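Local atomic coordinates of putative cytoplasmic protein (PDB entry 2GK3), a protein that is of unknown function but probably belongs to a glutamine amidotransferase-like family and assembles into a hexamer. Residues Thr63-Phe68 with Leu93-Phe98; Asn106-Ile111 with Lys140-Ala145; Gly17-Ile22 with Met59-Val64; Leu128-Ile133 with Leu148-Leu153. All blocks are in the same frame, centred on the assembly; numbering follows the deposited sequence.

Interaction 1: Thr63-Phe68 with Leu93-Phe98; sequences TVQIAF and LQNETF
A helix-to-helix junction, in a fold of the putative glutamine amidotransferase family, brings Gln-65, on helix 61-67, against Gln-94 and Asn-95, the N-cap and first residue of helix 95-98. The one direct hydrogen bond is from Asn-95 N to Gln-65 O, 3.2 Å with an N-H...O angle of 154°; the donor lies tilted from the carbonyl plane. Water 3 reaches the same oxygen, donating to Gln-65 O while accepting from Glu-96 N. The side chain of Gln-94 runs extended alongside Val-64 and Phe-68, its CG 3.5 Å from Val-64 O and its NE2 3.9 Å from Phe-68 CB, with amide and ring planes 58° apart. That NE2 is held by Phe-91 O. The side chains of Gln-65 and Asn-95 cross obliquely, Asn-95 OD1 lying 3.8 Å from Gln-65 CB. The terminal amide of Gln-65 bonds to Ser-36 and Tyr-38 of a second subunit, placing the junction at the hexamer interface. Water 4 donates both to Phe-68 O, at 2.8 Å, and to Gln-94 OE1, at 2.6 Å.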
loop_
_atom_site.group_PDB
_atom_site.type_symbol
_atom_site.label_atom_id
_atom_site.label_comp_id
_atom_site.label_asym_id
_atom_site.label_seq_id
_atom_site.Cartn_x
_atom_site.Cartn_y
_atom_site.Cartn_z
ATOM N N THR E 63 12.756 -14.316 -9.925
ATOM C CA THR E 63 13.093 -15.647 -10.425
ATOM C C THR E 63 13.648 -16.573 -9.329
ATOM O O THR E 63 13.535 -17.788 -9.435
ATOM C CB THR E 63 14.100 -15.538 -11.596
ATOM O OG1 THR E 63 13.570 -14.655 -12.583
ATOM C CG2 THR E 63 14.380 -16.883 -12.234
ATOM N N VAL E 64 14.282 -16.009 -8.302
ATOM C CA VAL E 64 14.662 -16.788 -7.126
ATOM C C VAL E 64 13.407 -17.339 -6.422
ATOM O O VAL E 64 13.399 -18.492 -5.998
ATOM C CB VAL E 64 15.538 -15.950 -6.142
ATOM C CG1 VAL E 64 15.777 -16.696 -4.803
ATOM C CG2 VAL E 64 16.865 -15.567 -6.793
ATOM N N GLN E 65 12.359 -16.511 -6.324
ATOM C CA GLN E 65 11.065 -16.875 -5.724
ATOM C C GLN E 65 10.367 -18.052 -6.411
ATOM O O GLN E 65 9.887 -18.954 -5.736
ATOM C CB GLN E 65 10.099 -15.682 -5.713
ATOM C CG GLN E 65 10.525 -14.476 -4.906
ATOM C CD GLN E 65 9.345 -13.550 -4.571
ATOM O OE1 GLN E 65 8.709 -12.974 -5.463
ATOM N NE2 GLN E 65 9.060 -13.395 -3.276
ATOM N N ILE E 66 10.320 -18.020 -7.745
ATOM C CA ILE E 66 9.675 -19.031 -8.601
ATOM C C ILE E 66 10.532 -20.273 -8.860
ATOM O O ILE E 66 10.004 -21.390 -8.972
ATOM C CB ILE E 66 9.474 -18.483 -10.062
ATOM C CG1 ILE E 66 8.469 -17.355 -10.167
ATOM C CG2 ILE E 66 9.082 -19.611 -11.049
ATOM C CD1 ILE E 66 8.389 -16.872 -11.642
ATOM N N ALA E 67 11.841 -20.067 -9.023
ATOM C CA ALA E 67 12.661 -21.011 -9.786
ATOM C C ALA E 67 14.125 -21.062 -9.398
ATOM O O ALA E 67 14.978 -21.345 -10.250
ATOM C CB ALA E 67 12.556 -20.693 -11.289
ATOM N N PHE E 68 14.434 -20.797 -8.132
ATOM C CA PHE E 68 15.808 -21.001 -7.679
ATOM C C PHE E 68 16.170 -22.492 -7.777
ATOM O O PHE E 68 15.370 -23.337 -7.382
ATOM C CB PHE E 68 16.047 -20.466 -6.254
ATOM C CG PHE E 68 17.488 -20.473 -5.875
ATOM C CD1 PHE E 68 18.318 -19.441 -6.272
ATOM C CD2 PHE E 68 18.039 -21.563 -5.228
ATOM C CE1 PHE E 68 19.685 -19.474 -5.973
ATOM C CE2 PHE E 68 19.390 -21.612 -4.931
ATOM C CZ PHE E 68 20.217 -20.567 -5.293
ATOM N N LEU E 93 12.546 -17.854 1.740
ATOM C CA LEU E 93 11.079 -17.868 1.719
ATOM C C LEU E 93 10.544 -17.804 0.293
ATOM O O LEU E 93 9.714 -16.938 -0.043
ATOM C CB LEU E 93 10.516 -16.692 2.538
ATOM C CG LEU E 93 10.990 -16.554 3.987
ATOM C CD1 LEU E 93 10.444 -15.285 4.624
ATOM C CD2 LEU E 93 10.581 -17.799 4.779
ATOM N N GLN E 94 11.038 -18.720 -0.542
ATOM C CA GLN E 94 10.506 -18.926 -1.883
ATOM C C GLN E 94 8.998 -19.250 -1.812
ATOM O O GLN E 94 8.479 -19.694 -0.779
ATOM C CB GLN E 94 11.271 -20.035 -2.600
ATOM C CG GLN E 94 12.752 -19.737 -2.826
ATOM C CD GLN E 94 13.576 -20.992 -3.186
ATOM O OE1 GLN E 94 13.122 -21.853 -3.947
ATOM N NE2 GLN E 94 14.786 -21.087 -2.651
ATOM N N ASN E 95 8.305 -18.976 -2.905
ATOM C CA ASN E 95 6.857 -19.109 -3.013
ATOM C C ASN E 95 6.268 -20.462 -2.569
ATOM O O ASN E 95 5.233 -20.495 -1.902
ATOM C CB ASN E 95 6.440 -18.752 -4.447
ATOM C CG ASN E 95 6.509 -17.276 -4.708
ATOM O OD1 ASN E 95 6.923 -16.500 -3.837
ATOM N ND2 ASN E 95 6.086 -16.862 -5.894
ATOM N N GLU E 96 6.941 -21.559 -2.913
ATOM C CA GLU E 96 6.510 -22.901 -2.499
ATOM C C GLU E 96 6.612 -23.100 -0.978
ATOM O O GLU E 96 5.822 -23.828 -0.379
ATOM C CB GLU E 96 7.302 -23.988 -3.236
ATOM C CG GLU E 96 6.841 -24.253 -4.661
ATOM C CD GLU E 96 7.806 -25.171 -5.425
ATOM O OE1 GLU E 96 7.948 -26.362 -5.046
ATOM O OE2 GLU E 96 8.436 -24.696 -6.405
ATOM N N THR E 97 7.580 -22.436 -0.361
ATOM C CA THR E 97 7.733 -22.472 1.079
ATOM C C THR E 97 6.663 -21.633 1.762
ATOM O O THR E 97 5.967 -22.106 2.659
ATOM C CB THR E 97 9.138 -21.941 1.479
ATOM O OG1 THR E 97 10.137 -22.832 0.979
ATOM C CG2 THR E 97 9.278 -21.779 2.988
ATOM N N PHE E 98 6.540 -20.379 1.349
ATOM C CA PHE E 98 5.760 -19.429 2.139
ATOM C C PHE E 98 4.266 -19.507 1.851
ATOM O O PHE E 98 3.452 -19.235 2.735
ATOM C CB PHE E 98 6.299 -17.990 1.984
ATOM C CG PHE E 98 5.714 -17.001 2.976
ATOM C CD1 PHE E 98 6.148 -16.974 4.304
ATOM C CD2 PHE E 98 4.752 -16.077 2.567
ATOM C CE1 PHE E 98 5.619 -16.051 5.217
ATOM C CE2 PHE E 98 4.212 -15.144 3.465
ATOM C CZ PHE E 98 4.641 -15.139 4.804
HETATM O O HOH W 1 11.917 -21.040 -6.240
HETATM O O HOH W 2 11.046 -15.315 -1.898
HETATM O O HOH W 3 8.897 -21.444 -5.129
HETATM O O HOH W 4 14.525 -23.933 -4.769
#

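Interaction 2: Asn106-Ile111 with Lys140-Ala145; sequences NALESI and KNTVLA
Asn-106 OD1 is gripped by the backbone N-H groups of Leu-108 and Glu-109, which meet Thr-142 and Val-143 across this contact. In this N-cap, Leu-108 N approaches OD1 in the carbonyl plane at 3.0 Å, whereas Glu-109 N stands well above that plane, its N-H...O angle being 163°. Between the segments the contact is mainly apolar, with no hydrogen bond across it. The CD1 branch of Leu-108 touches Thr-142 CB at 3.7 Å, its CD2 meets Leu-144 CD2 at 4.0 Å, and its CB lies 3.9 Å from Val-143 CG2. Both Thr-142 and Leu-144 cross Leu-108 at about a right angle. Ile-111 CG2, anti to its backbone N, lies 3.9 Å from Leu-144 CD1. Glu-109 bends at chi2 (-76°), and its carboxylate rests against the methyls of Val-143, with OE2 3.6 Å from CG1, while OE1 forms a salt bridge to Lys-112. The loop is shaped by a type I turn from Thr-142 to Ala-145 and by an ST turn, Leu-144 N to Thr-142 OG1, which is also hydrogen-bonded to Tyr-139 O. The start of helix 107-116 packs on the loop between strands 120-124 and 150-151, with Phe-91 and Leu-92 of helix 88-92 also against Leu-108.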
loop_
_atom_site.group_PDB
_atom_site.type_symbol
_atom_site.label_atom_id
_atom_site.label_comp_id
_atom_site.label_asym_id
_atom_site.label_seq_id
_atom_site.Cartn_x
_atom_site.Cartn_y
_atom_site.Cartn_z
ATOM N N ASN E 106 17.120 -25.626 1.154
ATOM C CA ASN E 106 17.483 -24.293 1.634
ATOM C C ASN E 106 18.494 -23.624 0.701
ATOM O O ASN E 106 19.630 -24.084 0.569
ATOM C CB ASN E 106 18.019 -24.414 3.061
ATOM C CG ASN E 106 18.255 -23.071 3.728
ATOM O OD1 ASN E 106 18.819 -22.153 3.131
ATOM N ND2 ASN E 106 17.849 -22.963 4.981
ATOM N N ALA E 107 18.079 -22.535 0.047
ATOM C CA ALA E 107 18.888 -21.916 -1.031
ATOM C C ALA E 107 20.218 -21.411 -0.503
ATOM O O ALA E 107 21.238 -21.415 -1.199
ATOM C CB ALA E 107 18.123 -20.804 -1.712
ATOM N N LEU E 108 20.206 -20.974 0.750
ATOM C CA LEU E 108 21.419 -20.416 1.353
ATOM C C LEU E 108 22.371 -21.548 1.774
ATOM O O LEU E 108 23.605 -21.386 1.680
ATOM C CB LEU E 108 21.069 -19.469 2.502
ATOM C CG LEU E 108 20.314 -18.158 2.182
ATOM C CD1 LEU E 108 20.168 -17.333 3.463
ATOM C CD2 LEU E 108 21.038 -17.317 1.113
ATOM N N GLU E 109 21.809 -22.684 2.212
ATOM C CA GLU E 109 22.620 -23.904 2.389
ATOM C C GLU E 109 23.270 -24.324 1.062
ATOM O O GLU E 109 24.465 -24.588 1.021
ATOM C CB GLU E 109 21.841 -25.060 3.014
ATOM C CG GLU E 109 21.324 -24.788 4.429
ATOM C CD GLU E 109 22.386 -24.863 5.545
ATOM O OE1 GLU E 109 23.565 -25.153 5.288
ATOM O OE2 GLU E 109 22.029 -24.626 6.718
ATOM N N SER E 110 22.494 -24.302 -0.026
ATOM C CA SER E 110 22.991 -24.688 -1.362
ATOM C C SER E 110 24.169 -23.823 -1.744
ATOM O O SER E 110 25.225 -24.336 -2.138
ATOM C CB SER E 110 21.892 -24.552 -2.422
ATOM O OG SER E 110 20.822 -25.440 -2.149
ATOM N N ILE E 111 23.985 -22.509 -1.601
ATOM C CA ILE E 111 25.047 -21.539 -1.891
ATOM C C ILE E 111 26.274 -21.791 -1.019
ATOM O O ILE E 111 27.401 -21.762 -1.516
ATOM C CB ILE E 111 24.548 -20.069 -1.801
ATOM C CG1 ILE E 111 23.561 -19.800 -2.946
ATOM C CG2 ILE E 111 25.727 -19.090 -1.839
ATOM C CD1 ILE E 111 22.729 -18.515 -2.806
ATOM N N LYS E 140 23.010 -11.447 8.554
ATOM C CA LYS E 140 23.797 -11.813 9.744
ATOM C C LYS E 140 23.139 -12.942 10.535
ATOM O O LYS E 140 23.814 -13.725 11.197
ATOM C CB LYS E 140 23.994 -10.603 10.643
ATOM C CG LYS E 140 24.798 -10.934 11.871
ATOM C CD LYS E 140 25.157 -9.717 12.690
ATOM C CE LYS E 140 26.373 -10.054 13.563
ATOM N NZ LYS E 140 26.788 -8.905 14.383
ATOM N N ASN E 141 21.815 -13.004 10.445
ATOM C CA ASN E 141 21.006 -13.966 11.142
ATOM C C ASN E 141 20.657 -15.165 10.259
ATOM O O ASN E 141 19.682 -15.874 10.509
ATOM C CB ASN E 141 19.774 -13.252 11.673
ATOM C CG ASN E 141 20.143 -12.163 12.677
ATOM O OD1 ASN E 141 20.955 -12.401 13.580
ATOM N ND2 ASN E 141 19.582 -10.958 12.511
ATOM N N THR E 142 21.489 -15.404 9.247
ATOM C CA THR E 142 21.293 -16.519 8.314
ATOM C C THR E 142 22.535 -17.381 8.255
ATOM O O THR E 142 23.620 -16.954 8.671
ATOM C CB THR E 142 20.997 -16.031 6.859
ATOM O OG1 THR E 142 22.187 -15.476 6.283
ATOM C CG2 THR E 142 19.851 -14.999 6.813
ATOM N N VAL E 143 22.389 -18.588 7.706
ATOM C CA VAL E 143 23.514 -19.535 7.578
ATOM C C VAL E 143 24.607 -19.064 6.609
ATOM O O VAL E 143 25.657 -19.712 6.470
ATOM C CB VAL E 143 23.020 -20.946 7.236
ATOM C CG1 VAL E 143 22.176 -21.503 8.421
ATOM C CG2 VAL E 143 22.194 -20.942 5.961
ATOM N N LEU E 144 24.375 -17.924 5.957
ATOM C CA LEU E 144 25.357 -17.370 5.030
ATOM C C LEU E 144 26.397 -16.448 5.704
ATOM O O LEU E 144 27.460 -16.210 5.145
ATOM C CB LEU E 144 24.644 -16.608 3.888
ATOM C CG LEU E 144 25.383 -16.490 2.549
ATOM C CD1 LEU E 144 25.623 -17.888 1.913
ATOM C CD2 LEU E 144 24.650 -15.555 1.558
ATOM N N ALA E 145 26.072 -15.902 6.875
ATOM C CA ALA E 145 26.996 -15.017 7.602
ATOM C C ALA E 145 28.415 -15.631 7.749
ATOM O O ALA E 145 29.410 -14.972 7.463
ATOM C CB ALA E 145 26.399 -14.599 8.968
#

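Interaction 3: Gly17-Ile22 with Met59-Val64; sequences GESWHI and MPAHTV
This is a polar junction between a strand and the start of a helix: Gly-17 and Ser-19 of strand 12-28 meet Met-59, Pro-60 and Ala-61, where strand 55-59 turns into helix 61-67. Gly-17 N donates to Met-59 O at 3.0 Å, continuing the parallel pairing of the two strands. At the backbone angles of Gly-17 a CB would be jammed against the preceding carbonyl oxygen, which suits a glycine to this place. Ser-19 supplies the second bond. Its OG lies between the backbone N and the carbonyl carbon (chi1 62°), accepts from Ala-61 N at 3.0 Å along a bent path of 135°, and presses against Pro-60 CB at 3.2 Å. Water 5 extends this link, lying 2.6 Å from Ser-19 OG while accepting from His-62 N; it is also bonded to His-62 ND1. Pro-60 CB lies over one face of the His-62 ring, toward its rim. His-21 has two conformers, so its geometry is less certain; in the one given here CE1 comes 3.4 Å from His-62 ND1, which lies at the edge of the His-21 ring and near its plane, the ring planes being 59° apart. In that conformer His-21 stacks on His-21 of a second subunit, and a strand of a fourth subunit pairs with His-21 and Ile-22. One backbone N-H, from Ala-61, and a water hold the serine hydroxyl, so that a single side chain ties the strand to the first turn of the helix.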
loop_
_atom_site.group_PDB
_atom_site.type_symbol
_atom_site.label_atom_id
_atom_site.label_comp_id
_atom_site.label_asym_id
_atom_site.label_seq_id
_atom_site.Cartn_x
_atom_site.Cartn_y
_atom_site.Cartn_z
ATOM N N GLY E 17 19.915 -10.841 -8.467
ATOM C CA GLY E 17 19.325 -9.703 -7.777
ATOM C C GLY E 17 19.150 -8.513 -8.667
ATOM O O GLY E 17 18.818 -8.663 -9.820
ATOM N N GLU E 18 19.363 -7.326 -8.115
ATOM C CA GLU E 18 19.354 -6.069 -8.891
ATOM C C GLU E 18 18.091 -5.845 -9.731
ATOM O O GLU E 18 18.147 -5.318 -10.841
ATOM C CB GLU E 18 20.635 -5.935 -9.744
ATOM C CG GLU E 18 21.866 -5.557 -8.949
ATOM C CD GLU E 18 21.799 -4.153 -8.357
ATOM O OE1 GLU E 18 21.042 -3.297 -8.873
ATOM O OE2 GLU E 18 22.513 -3.901 -7.363
ATOM N N SER E 19 16.949 -6.229 -9.169
ATOM C CA SER E 19 15.657 -5.937 -9.777
ATOM C C SER E 19 14.628 -5.608 -8.713
ATOM O O SER E 19 14.753 -6.040 -7.570
ATOM C CB SER E 19 15.186 -7.117 -10.622
ATOM O OG SER E 19 15.012 -8.255 -9.824
ATOM N N TRP E 20 13.618 -4.835 -9.097
ATOM C CA TRP E 20 12.571 -4.448 -8.171
ATOM C C TRP E 20 11.274 -4.076 -8.893
ATOM O O TRP E 20 11.283 -3.773 -10.089
ATOM C CB TRP E 20 13.043 -3.305 -7.251
ATOM C CG TRP E 20 13.564 -2.148 -8.007
ATOM C CD1 TRP E 20 12.823 -1.146 -8.570
ATOM C CD2 TRP E 20 14.933 -1.851 -8.311
ATOM N NE1 TRP E 20 13.646 -0.243 -9.196
ATOM C CE2 TRP E 20 14.945 -0.655 -9.057
ATOM C CE3 TRP E 20 16.148 -2.474 -8.020
ATOM C CZ2 TRP E 20 16.123 -0.075 -9.522
ATOM C CZ3 TRP E 20 17.309 -1.906 -8.480
ATOM C CH2 TRP E 20 17.293 -0.719 -9.223
ATOM N N HIS E 21 10.173 -4.076 -8.136
ATOM C CA HIS E 21 8.826 -3.783 -8.631
ATOM C C HIS E 21 8.204 -2.678 -7.758
ATOM O O HIS E 21 7.676 -2.972 -6.678
ATOM C CB HIS E 21 7.937 -5.043 -8.518
ATOM C CG HIS E 21 8.141 -6.064 -9.599
ATOM N ND1 HIS E 21 8.985 -7.144 -9.456
ATOM C CD2 HIS E 21 7.559 -6.207 -10.813
ATOM C CE1 HIS E 21 8.942 -7.890 -10.548
ATOM N NE2 HIS E 21 8.084 -7.342 -11.388
ATOM N N ILE E 22 8.251 -1.418 -8.198
ATOM C CA ILE E 22 7.679 -0.332 -7.390
ATOM C C ILE E 22 6.188 -0.253 -7.627
ATOM O O ILE E 22 5.732 -0.228 -8.767
ATOM C CB ILE E 22 8.303 1.080 -7.632
ATOM C CG1 ILE E 22 9.820 1.089 -7.414
ATOM C CG2 ILE E 22 7.672 2.113 -6.707
ATOM C CD1 ILE E 22 10.592 1.025 -8.700
HETATM N N MSE E 59 19.653 -13.616 -12.944
HETATM C CA MSE E 59 18.508 -14.097 -12.205
HETATM C C MSE E 59 17.955 -12.973 -11.336
HETATM O O MSE E 59 18.433 -12.752 -10.216
HETATM C CB MSE E 59 18.889 -15.315 -11.374
HETATM C CG MSE E 59 17.706 -15.969 -10.678
HETATM SE SE MSE E 59 18.209 -17.480 -9.563
HETATM C CE MSE E 59 18.669 -18.761 -10.961
ATOM N N PRO E 60 16.943 -12.245 -11.854
ATOM C CA PRO E 60 16.296 -11.212 -11.046
ATOM C C PRO E 60 15.695 -11.823 -9.778
ATOM O O PRO E 60 15.416 -13.021 -9.746
ATOM C CB PRO E 60 15.187 -10.684 -11.949
ATOM C CG PRO E 60 15.518 -11.155 -13.341
ATOM C CD PRO E 60 16.362 -12.365 -13.210
ATOM N N ALA E 61 15.498 -11.000 -8.751
ATOM C CA ALA E 61 14.861 -11.434 -7.502
ATOM C C ALA E 61 13.598 -12.298 -7.672
ATOM O O ALA E 61 13.479 -13.342 -7.023
ATOM C CB ALA E 61 14.568 -10.236 -6.619
ATOM N N HIS E 62 12.668 -11.881 -8.536
ATOM C CA HIS E 62 11.425 -12.660 -8.732
ATOM C C HIS E 62 11.687 -14.100 -9.166
ATOM O O HIS E 62 10.957 -15.008 -8.772
ATOM C CB HIS E 62 10.360 -11.945 -9.611
ATOM C CG HIS E 62 10.808 -11.618 -11.003
ATOM N ND1 HIS E 62 11.097 -10.331 -11.406
ATOM C CD2 HIS E 62 11.010 -12.402 -12.086
ATOM C CE1 HIS E 62 11.460 -10.334 -12.672
ATOM N NE2 HIS E 62 11.434 -11.581 -13.104
ATOM N N THR E 63 12.756 -14.316 -9.925
ATOM C CA THR E 63 13.093 -15.647 -10.425
ATOM C C THR E 63 13.648 -16.573 -9.329
ATOM O O THR E 63 13.535 -17.788 -9.435
ATOM C CB THR E 63 14.100 -15.538 -11.596
ATOM O OG1 THR E 63 13.570 -14.655 -12.583
ATOM C CG2 THR E 63 14.380 -16.883 -12.234
ATOM N N VAL E 64 14.282 -16.009 -8.302
ATOM C CA VAL E 64 14.662 -16.788 -7.126
ATOM C C VAL E 64 13.407 -17.339 -6.422
ATOM O O VAL E 64 13.399 -18.492 -5.998
ATOM C CB VAL E 64 15.538 -15.950 -6.142
ATOM C CG1 VAL E 64 15.777 -16.696 -4.803
ATOM C CG2 VAL E 64 16.865 -15.567 -6.793
HETATM O O HOH W 5 12.577 -8.912 -9.079
#

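Interaction 4: Leu128-Ile133 with Leu148-Leu153; sequences LSFMGI and LPVIML
Met-152, selenomethionine in the crystal, meets Phe-130 in a Met-aromatic contact. Its SE lies at the edge of the Phe-130 ring, 5.5 Å from the ring centroid and 90° off the ring normal. The two side chains cross at about a right angle, with Phe-130 CB 3.9 Å from Met-152 CG. Apolar contacts adjoin this pair. Phe-130 CE1 lies 4.1 Å from Val-150 CG2, a branch set between backbone N and carbonyl carbon, and 4.5 Å from Leu-148 CD1. Beyond the two segments, Met-123, Cys-222 and Asn-190 also touch Phe-130, so that it lies among strands 120-124, 218-223 and 185-194. Carbon-to-oxygen approaches make a third group: Met-131 CG, also of a selenomethionine, lies 3.4 Å from Leu-153 O, and the bends at chi2 and chi3 turn CE back to 3.5 Å from the same oxygen. The terminal methyl of Met-152 is modelled too close to its neighbours, and its exact position is doubtful. No hydrogen bond joins the segments. The backbone of the 128-133 loop is instead anchored by Asp-157, whose carboxylate accepts from Met-131 N and Gly-132 N. The chemistry is therefore that of a buried hydrophobic core, in which an aromatic ring and two methionine side chains pack between a loop and a short strand, and cohesion rests on dispersion.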
loop_
_atom_site.group_PDB
_atom_site.type_symbol
_atom_site.label_atom_id
_atom_site.label_comp_id
_atom_site.label_asym_id
_atom_site.label_seq_id
_atom_site.Cartn_x
_atom_site.Cartn_y
_atom_site.Cartn_z
ATOM N N LEU E 128 19.309 -3.785 0.137
ATOM C CA LEU E 128 18.920 -5.201 0.377
ATOM C C LEU E 128 20.084 -6.176 0.338
ATOM O O LEU E 128 19.941 -7.336 -0.013
ATOM C CB LEU E 128 17.699 -5.640 -0.483
ATOM C CG LEU E 128 16.645 -5.090 0.484
ATOM C CD1 LEU E 128 15.829 -3.894 0.020
ATOM C CD2 LEU E 128 15.846 -6.091 1.338
ATOM N N SER E 129 21.249 -5.650 0.700
ATOM C CA SER E 129 22.449 -6.436 0.922
ATOM C C SER E 129 22.884 -6.309 2.400
ATOM O O SER E 129 22.483 -5.365 3.097
ATOM C CB SER E 129 23.558 -5.927 0.003
ATOM O OG SER E 129 23.338 -6.291 -1.353
ATOM N N PHE E 130 23.702 -7.267 2.848
ATOM C CA PHE E 130 24.257 -7.312 4.204
ATOM C C PHE E 130 23.135 -7.190 5.234
ATOM O O PHE E 130 22.261 -8.082 5.304
ATOM C CB PHE E 130 25.397 -6.290 4.362
ATOM C CG PHE E 130 26.548 -6.551 3.415
ATOM C CD1 PHE E 130 27.346 -7.684 3.571
ATOM C CD2 PHE E 130 26.788 -5.699 2.326
ATOM C CE1 PHE E 130 28.398 -7.960 2.656
ATOM C CE2 PHE E 130 27.822 -5.960 1.411
ATOM C CZ PHE E 130 28.625 -7.085 1.567
HETATM N N MSE E 131 23.119 -6.125 6.032
HETATM C CA MSE E 131 21.913 -5.883 6.838
HETATM C C MSE E 131 20.981 -4.950 6.091
HETATM O O MSE E 131 19.795 -5.216 5.987
HETATM C CB MSE E 131 22.237 -5.360 8.257
HETATM C CG MSE E 131 22.880 -6.396 9.136
HETATM SE SE MSE E 131 21.638 -7.926 9.472
HETATM C CE MSE E 131 21.308 -7.546 11.391
ATOM N N GLY E 132 21.535 -3.860 5.570
ATOM C CA GLY E 132 20.806 -2.924 4.733
ATOM C C GLY E 132 19.785 -2.055 5.435
ATOM O O GLY E 132 19.783 -1.922 6.669
ATOM N N ILE E 133 18.908 -1.457 4.637
ATOM C CA ILE E 133 17.910 -0.522 5.162
ATOM C C ILE E 133 16.946 -1.207 6.132
ATOM O O ILE E 133 16.366 -2.263 5.820
ATOM C CB ILE E 133 17.134 0.280 4.047
ATOM C CG1 ILE E 133 16.377 1.457 4.708
ATOM C CG2 ILE E 133 16.239 -0.662 3.200
ATOM C CD1 ILE E 133 15.876 2.520 3.786
ATOM N N LEU E 148 30.802 -15.322 4.645
ATOM C CA LEU E 148 31.306 -14.015 4.166
ATOM C C LEU E 148 32.577 -13.598 4.899
ATOM O O LEU E 148 32.757 -13.954 6.063
ATOM C CB LEU E 148 30.219 -12.922 4.256
ATOM C CG LEU E 148 28.874 -13.268 3.589
ATOM C CD1 LEU E 148 27.848 -12.200 3.913
ATOM C CD2 LEU E 148 28.970 -13.515 2.049
ATOM N N PRO E 149 33.482 -12.864 4.215
ATOM C CA PRO E 149 34.730 -12.477 4.871
ATOM C C PRO E 149 34.612 -11.202 5.730
ATOM O O PRO E 149 35.627 -10.583 6.078
ATOM C CB PRO E 149 35.669 -12.256 3.689
ATOM C CG PRO E 149 34.793 -11.739 2.631
ATOM C CD PRO E 149 33.446 -12.397 2.818
ATOM N N VAL E 150 33.381 -10.806 6.043
ATOM C CA VAL E 150 33.121 -9.659 6.922
ATOM C C VAL E 150 32.141 -10.048 8.032
ATOM O O VAL E 150 31.391 -11.027 7.912
ATOM C CB VAL E 150 32.591 -8.407 6.142
ATOM C CG1 VAL E 150 33.606 -7.934 5.111
ATOM C CG2 VAL E 150 31.204 -8.662 5.495
ATOM N N ILE E 151 32.145 -9.281 9.118
ATOM C CA ILE E 151 31.156 -9.464 10.194
ATOM C C ILE E 151 30.250 -8.253 10.105
ATOM O O ILE E 151 30.729 -7.131 9.996
ATOM C CB ILE E 151 31.847 -9.586 11.578
ATOM C CG1 ILE E 151 32.584 -10.928 11.676
ATOM C CG2 ILE E 151 30.836 -9.457 12.728
ATOM C CD1 ILE E 151 33.734 -10.905 12.671
HETATM N N MSE E 152 28.946 -8.481 10.096
HETATM C CA MSE E 152 27.980 -7.413 9.902
HETATM C C MSE E 152 27.605 -6.702 11.207
HETATM O O MSE E 152 27.944 -7.170 12.296
HETATM C CB MSE E 152 26.722 -7.979 9.240
HETATM C CG MSE E 152 26.722 -7.876 7.698
HETATM SE SE MSE E 152 25.661 -9.285 6.956
HETATM C CE MSE E 152 23.993 -8.744 7.576
ATOM N N LEU E 153 26.887 -5.588 11.093
ATOM C CA LEU E 153 26.323 -4.908 12.277
ATOM C C LEU E 153 25.040 -5.608 12.748
ATOM O O LEU E 153 24.536 -6.500 12.070
ATOM C CB LEU E 153 26.066 -3.416 11.993
ATOM C CG LEU E 153 27.214 -2.568 11.421
ATOM C CD1 LEU E 153 26.810 -1.087 11.322
ATOM C CD2 LEU E 153 28.512 -2.703 12.221
#

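In the fold
Along the chain interaction 3 opens first and interaction 1 follows on helix 61-67, sharing Thr-63 and Val-64 with it; their centres lie about 12 Å apart. Interactions 2 and 4 come later and interlock, their segments alternating, with centres about 13 Å apart. Phe-68 ties the first three together, touching Met-59 on one hand and Ala-107 and Ile-111 on the other. Lys-140 joins interactions 2 and 4, its NZ probably hydrogen-bonded to Met-152 O. Interactions 1 and 4, with centres about 22 Å apart, do not touch. All four belong to the putative amidotransferase region and have residues within reach of another subunit; 1 and 3 contribute most to the hexamer interfaces, and 4 is nearest the chain's centre.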